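PDB 6KYY: pyridine nucleotide-disulphide oxidoreductase dimerisation region from Escherichia coli BL21, which is an FAD-dependent flavoprotein disulfide reductase of the pyridine nucleotide-disulfide oxidoreductase family, induced by hypochlorous acid and probably involved in resistance to reactive chlorine stress. Local coordinates for the interface of chains A and B. Numbering follows the deposited sequence. Chains: chain A/B, Pyridine nucleotide-disulphide oxidoreductase dimerisation region.

Contact 1: the interface of chains A and B. Residues chain A 50, 55-56, 59, 307, 340; chain B 373, 377, 433-434.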
loop_
_atom_site.group_PDB
_atom_site.type_symbol
_atom_site.label_atom_id
_atom_site.label_comp_id
_atom_site.label_asym_id
_atom_site.label_seq_id
_atom_site.Cartn_x
_atom_site.Cartn_y
_atom_site.Cartn_z
ATOM N N CYS A 50 -13.212 13.400 12.472
ATOM C CA CYS A 50 -12.422 12.815 11.393
ATOM C C CYS A 50 -13.059 13.064 10.032
ATOM O O CYS A 50 -12.365 13.388 9.061
ATOM C CB CYS A 50 -12.247 11.315 11.628
ATOM S SG CYS A 50 -11.865 10.369 10.134
ATOM N N CYS A 55 -9.180 13.839 9.559
ATOM C CA CYS A 55 -8.378 13.069 8.614
ATOM C C CYS A 55 -8.882 13.251 7.190
ATOM O O CYS A 55 -8.129 13.665 6.302
ATOM C CB CYS A 55 -8.389 11.586 8.989
ATOM S SG CYS A 55 -8.534 11.238 10.752
ATOM N N ILE A 56 -10.167 12.963 6.959
ATOM C CA ILE A 56 -10.689 12.939 5.591
ATOM C C ILE A 56 -10.420 14.239 4.840
ATOM O O ILE A 56 -9.868 14.178 3.731
ATOM C CB ILE A 56 -12.175 12.542 5.596
ATOM C CG1 ILE A 56 -12.357 11.240 6.378
ATOM C CG2 ILE A 56 -12.668 12.385 4.168
ATOM C CD1 ILE A 56 -11.624 10.055 5.774
ATOM N N LYS A 59 -6.245 14.679 4.457
ATOM C CA LYS A 59 -5.550 13.776 3.548
ATOM C C LYS A 59 -6.181 13.722 2.162
ATOM O O LYS A 59 -5.512 13.293 1.214
ATOM C CB LYS A 59 -5.466 12.361 4.140
ATOM C CG LYS A 59 -4.598 12.250 5.397
ATOM C CD LYS A 59 -5.439 12.437 6.654
ATOM C CE LYS A 59 -4.627 12.932 7.844
ATOM N NZ LYS A 59 -4.021 14.277 7.617
ATOM N N THR A 307 -8.176 7.948 15.260
ATOM C CA THR A 307 -9.508 7.436 14.957
ATOM C C THR A 307 -9.598 5.937 15.221
ATOM O O THR A 307 -10.637 5.442 15.676
ATOM C CB THR A 307 -9.867 7.760 13.505
ATOM O OG1 THR A 307 -10.031 9.176 13.363
ATOM C CG2 THR A 307 -11.152 7.065 13.084
ATOM N N PHE A 340 1.065 12.036 7.607
ATOM C CA PHE A 340 0.774 12.031 6.175
ATOM C C PHE A 340 1.398 13.238 5.470
ATOM O O PHE A 340 0.734 14.029 4.800
ATOM C CB PHE A 340 -0.729 11.959 5.949
ATOM C CG PHE A 340 -1.291 10.581 6.125
ATOM C CD1 PHE A 340 -1.764 10.165 7.358
ATOM C CD2 PHE A 340 -1.323 9.692 5.064
ATOM C CE1 PHE A 340 -2.274 8.893 7.527
ATOM C CE2 PHE A 340 -1.830 8.418 5.225
ATOM C CZ PHE A 340 -2.307 8.018 6.459
ATOM N N PRO B 373 -13.510 4.954 3.110
ATOM C CA PRO B 373 -13.266 6.402 3.001
ATOM C C PRO B 373 -11.920 6.759 2.399
ATOM O O PRO B 373 -11.797 7.824 1.780
ATOM C CB PRO B 373 -13.379 6.882 4.456
ATOM C CG PRO B 373 -14.233 5.854 5.126
ATOM C CD PRO B 373 -13.854 4.552 4.484
ATOM N N VAL B 377 -10.642 9.368 -0.542
ATOM C CA VAL B 377 -9.526 10.285 -0.350
ATOM C C VAL B 377 -8.600 10.290 -1.561
ATOM O O VAL B 377 -7.920 11.290 -1.819
ATOM C CB VAL B 377 -8.777 9.911 0.953
ATOM C CG1 VAL B 377 -7.477 10.685 1.096
ATOM C CG2 VAL B 377 -9.667 10.154 2.163
ATOM N N HIS B 433 -4.835 4.872 9.854
ATOM C CA HIS B 433 -6.003 5.593 9.371
ATOM C C HIS B 433 -5.598 6.998 8.948
ATOM O O HIS B 433 -4.863 7.666 9.693
ATOM C CB HIS B 433 -7.082 5.662 10.453
ATOM C CG HIS B 433 -8.347 6.334 10.020
ATOM N ND1 HIS B 433 -9.289 5.710 9.229
ATOM C CD2 HIS B 433 -8.837 7.568 10.282
ATOM C CE1 HIS B 433 -10.300 6.534 9.019
ATOM N NE2 HIS B 433 -10.050 7.668 9.646
ATOM N N PRO B 434 -6.046 7.473 7.775
ATOM C CA PRO B 434 -6.865 6.707 6.829
ATOM C C PRO B 434 -6.025 5.759 5.983
ATOM O O PRO B 434 -4.949 6.139 5.519
ATOM C CB PRO B 434 -7.509 7.791 5.950
ATOM C CG PRO B 434 -7.108 9.116 6.553
ATOM C CD PRO B 434 -5.861 8.861 7.329
#
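The cysteines of chain A that form the redox-active disulfide meet the catalytic base of chain B, B:His433, so the disulfide reductase active site is completed across the dimer. The pair is unbridged here, A:Cys50 SG lying 3.5 Å from A:Cys55 SG, and makes up a Cu(II) site. A hydrogen bond links the chains: the imidazole NE2 of B:His433 donates to the sulfur SG of A:Cys50 at 3.3 Å. It is nearly straight, 168° at the hydrogen, and SG lies 5° out of the ring plane, at its edge. A donor so placed would be expected to favour a negatively charged sulfur, as would the bound copper, although protonation is not seen. B:His433 has CG anti to its backbone N (chi1 -177°).

Its ring is sandwiched. A:Thr307 places CG2 over one face, 3.9 Å from the centroid, in a CH-pi contact; CB of B:Pro434 lies over the opposite face. A:Cys55 SG is 3.7 Å from B:His433 CD2.

Apolar packing surrounds this core. B:Pro434, which follows a cis peptide bond, wedges between side chains of chain A. The lysine chain, kinked at its second and fourth torsions, lies roughly perpendicular to it, A:Lys59 CD 3.7 Å from B:Pro434 CD. The phenyl CE1 of A:Phe340 stands 3.6 Å from B:Pro434 CD. At the start of helix 55-65, the CD1 tip of A:Ile56 approaches B:Pro373 CB at 3.9 Å, while B:Val377 CG1 points at the carbonyl O of A:Lys59.

Contact 2: the interface of chains A and B. Residues chain A 412, 415-416, 425-426, 429; chain B 412, 415-416, 429.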
loop_
_atom_site.group_PDB
_atom_site.type_symbol
_atom_site.label_atom_id
_atom_site.label_comp_id
_atom_site.label_asym_id
_atom_site.label_seq_id
_atom_site.Cartn_x
_atom_site.Cartn_y
_atom_site.Cartn_z
ATOM N N ILE A 412 1.779 -4.432 8.447
ATOM C CA ILE A 412 2.343 -5.777 8.413
ATOM C C ILE A 412 3.346 -5.962 9.546
ATOM O O ILE A 412 3.373 -7.010 10.204
ATOM C CB ILE A 412 2.977 -6.046 7.036
ATOM C CG1 ILE A 412 1.892 -6.283 5.987
ATOM C CG2 ILE A 412 3.927 -7.228 7.097
ATOM C CD1 ILE A 412 2.432 -6.514 4.596
ATOM N N MET A 415 1.400 -6.253 12.879
ATOM C CA MET A 415 0.659 -7.495 13.072
ATOM C C MET A 415 1.586 -8.646 13.444
ATOM O O MET A 415 1.237 -9.488 14.280
ATOM C CB MET A 415 -0.133 -7.822 11.807
ATOM C CG MET A 415 -0.864 -9.142 11.857
ATOM S SD MET A 415 -0.962 -9.920 10.240
ATOM C CE MET A 415 -0.108 -11.451 10.597
ATOM N N VAL A 416 2.773 -8.698 12.838
ATOM C CA VAL A 416 3.733 -9.741 13.181
ATOM C C VAL A 416 4.281 -9.521 14.588
ATOM O O VAL A 416 4.535 -10.486 15.323
ATOM C CB VAL A 416 4.849 -9.788 12.121
ATOM C CG1 VAL A 416 6.085 -10.481 12.663
ATOM C CG2 VAL A 416 4.349 -10.482 10.863
ATOM N N ILE A 425 10.311 -14.274 9.368
ATOM C CA ILE A 425 9.187 -14.548 8.480
ATOM C C ILE A 425 8.971 -13.396 7.507
ATOM O O ILE A 425 8.464 -13.601 6.398
ATOM C CB ILE A 425 7.913 -14.860 9.289
ATOM C CG1 ILE A 425 7.313 -13.584 9.879
ATOM C CG2 ILE A 425 8.212 -15.873 10.384
ATOM C CD1 ILE A 425 5.808 -13.561 9.829
ATOM N N LEU A 426 9.354 -12.176 7.889
ATOM C CA LEU A 426 9.323 -11.064 6.947
ATOM C C LEU A 426 10.535 -11.080 6.028
ATOM O O LEU A 426 10.451 -10.615 4.886
ATOM C CB LEU A 426 9.243 -9.735 7.701
ATOM C CG LEU A 426 7.936 -9.484 8.456
ATOM C CD1 LEU A 426 8.026 -8.231 9.312
ATOM C CD2 LEU A 426 6.777 -9.389 7.481
ATOM N N GLN A 429 9.449 -13.846 3.437
ATOM C CA GLN A 429 8.067 -13.832 2.978
ATOM C C GLN A 429 7.984 -13.667 1.467
ATOM O O GLN A 429 8.782 -12.949 0.857
ATOM C CB GLN A 429 7.286 -12.709 3.658
ATOM C CG GLN A 429 5.783 -12.816 3.477
ATOM C CD GLN A 429 5.274 -14.228 3.688
ATOM O OE1 GLN A 429 5.062 -14.975 2.732
ATOM N NE2 GLN A 429 5.076 -14.603 4.946
ATOM N N ILE B 412 -1.233 -8.598 3.758
ATOM C CA ILE B 412 -1.754 -8.731 5.115
ATOM C C ILE B 412 -2.670 -9.943 5.215
ATOM O O ILE B 412 -2.615 -10.703 6.189
ATOM C CB ILE B 412 -2.484 -7.444 5.545
ATOM C CG1 ILE B 412 -1.535 -6.248 5.529
ATOM C CG2 ILE B 412 -3.096 -7.614 6.925
ATOM C CD1 ILE B 412 -2.133 -4.986 6.108
ATOM N N MET B 415 -0.791 -13.100 5.233
ATOM C CA MET B 415 -0.061 -13.293 6.481
ATOM C C MET B 415 -0.803 -14.241 7.417
ATOM O O MET B 415 -0.286 -15.302 7.787
ATOM C CB MET B 415 0.168 -11.940 7.154
ATOM C CG MET B 415 1.469 -11.264 6.781
ATOM S SD MET B 415 2.868 -11.938 7.688
ATOM C CE MET B 415 4.160 -11.758 6.464
ATOM N N VAL B 416 -2.025 -13.874 7.811
ATOM C CA VAL B 416 -2.756 -14.673 8.787
ATOM C C VAL B 416 -3.248 -15.990 8.200
ATOM O O VAL B 416 -3.527 -16.930 8.953
ATOM C CB VAL B 416 -3.928 -13.865 9.378
ATOM C CG1 VAL B 416 -3.465 -12.479 9.783
ATOM C CG2 VAL B 416 -5.068 -13.770 8.386
ATOM N N GLN B 429 -8.016 -5.791 14.366
ATOM C CA GLN B 429 -6.693 -5.188 14.419
ATOM C C GLN B 429 -6.782 -3.669 14.332
ATOM O O GLN B 429 -7.650 -3.109 13.657
ATOM C CB GLN B 429 -5.814 -5.725 13.291
ATOM C CG GLN B 429 -4.340 -5.389 13.443
ATOM C CD GLN B 429 -3.457 -6.253 12.571
ATOM O OE1 GLN B 429 -3.369 -7.463 12.771
ATOM N NE2 GLN B 429 -2.798 -5.637 11.597
#
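Helices 406-418 of the two chains face each other through apolar side chains in this part of the dimerisation domain. Polar atoms make no hydrogen bond between the chains among the residues of this patch, so apolar packing appears to hold it together.

Its helix-to-helix packing includes a self-pair. A:Ile412 and B:Ile412 meet at a slant and touch through their CG1 methylenes, 3.5 Å apart, with CG1 anti to the carbonyl carbon in both.

The methionines depart from two-fold symmetry. A:Met415 sends CG anti to the backbone N (chi1 176°), and its chain, turned at its second and third torsions, brings the CE methyl to within 3.5 Å of B:Met415 CB. The same methyl, A:Met415 CE, lies 3.6 Å from B:Val416 CG1. B:Met415 instead has chi1 -91° and turns across to chain A, where it buries the larger area, 107 Å² against 66 Å². The sulfur SD of B:Met415 passes A:Val416 CG2 at 3.8 Å and also nears A:Ile425 CD1, while its CE ends 3.7 Å from A:Leu426 CD2.

Glutamine side chains flank both methionines through van der Waals contact. A:Gln429, turned at its second torsion, runs antiparallel alongside B:Met415, its CG 3.6 Å from the methyl CE. B:Gln429 is extended beyond CG (chi2 163°) and lies roughly perpendicular to A:Met415, with its amide carbon CD 3.8 Å from A:Met415 CB.

In the fold, paired helices 406-418 form the middle of the patch. B:Met415 carries its tip to the partner's short helix 424-427 and the loop of A:Gln429, whereas the A:Met415 tip stays on helix 406-418 of chain B and its CB and CG touch B:Gln429 in the loop beyond.

The centres of contact 1 and contact 2 lie about 23 Å apart on one two-fold symmetric interface, and each has a twin with the chains exchanged. They share no residue, but in chain B the sequence running from helix 406-418 through helix 424-427 to the loop with B:Gln429 continues a few residues further to B:His433 and B:Pro434. Contact 2 lies about 15 Å from A:His433, whereas contact 1 uses the histidine of chain B. Packing at contact 2 may therefore help to position the segment that supplies the base in contact 1, consistent with a dimer whose active sites each draw on both chains.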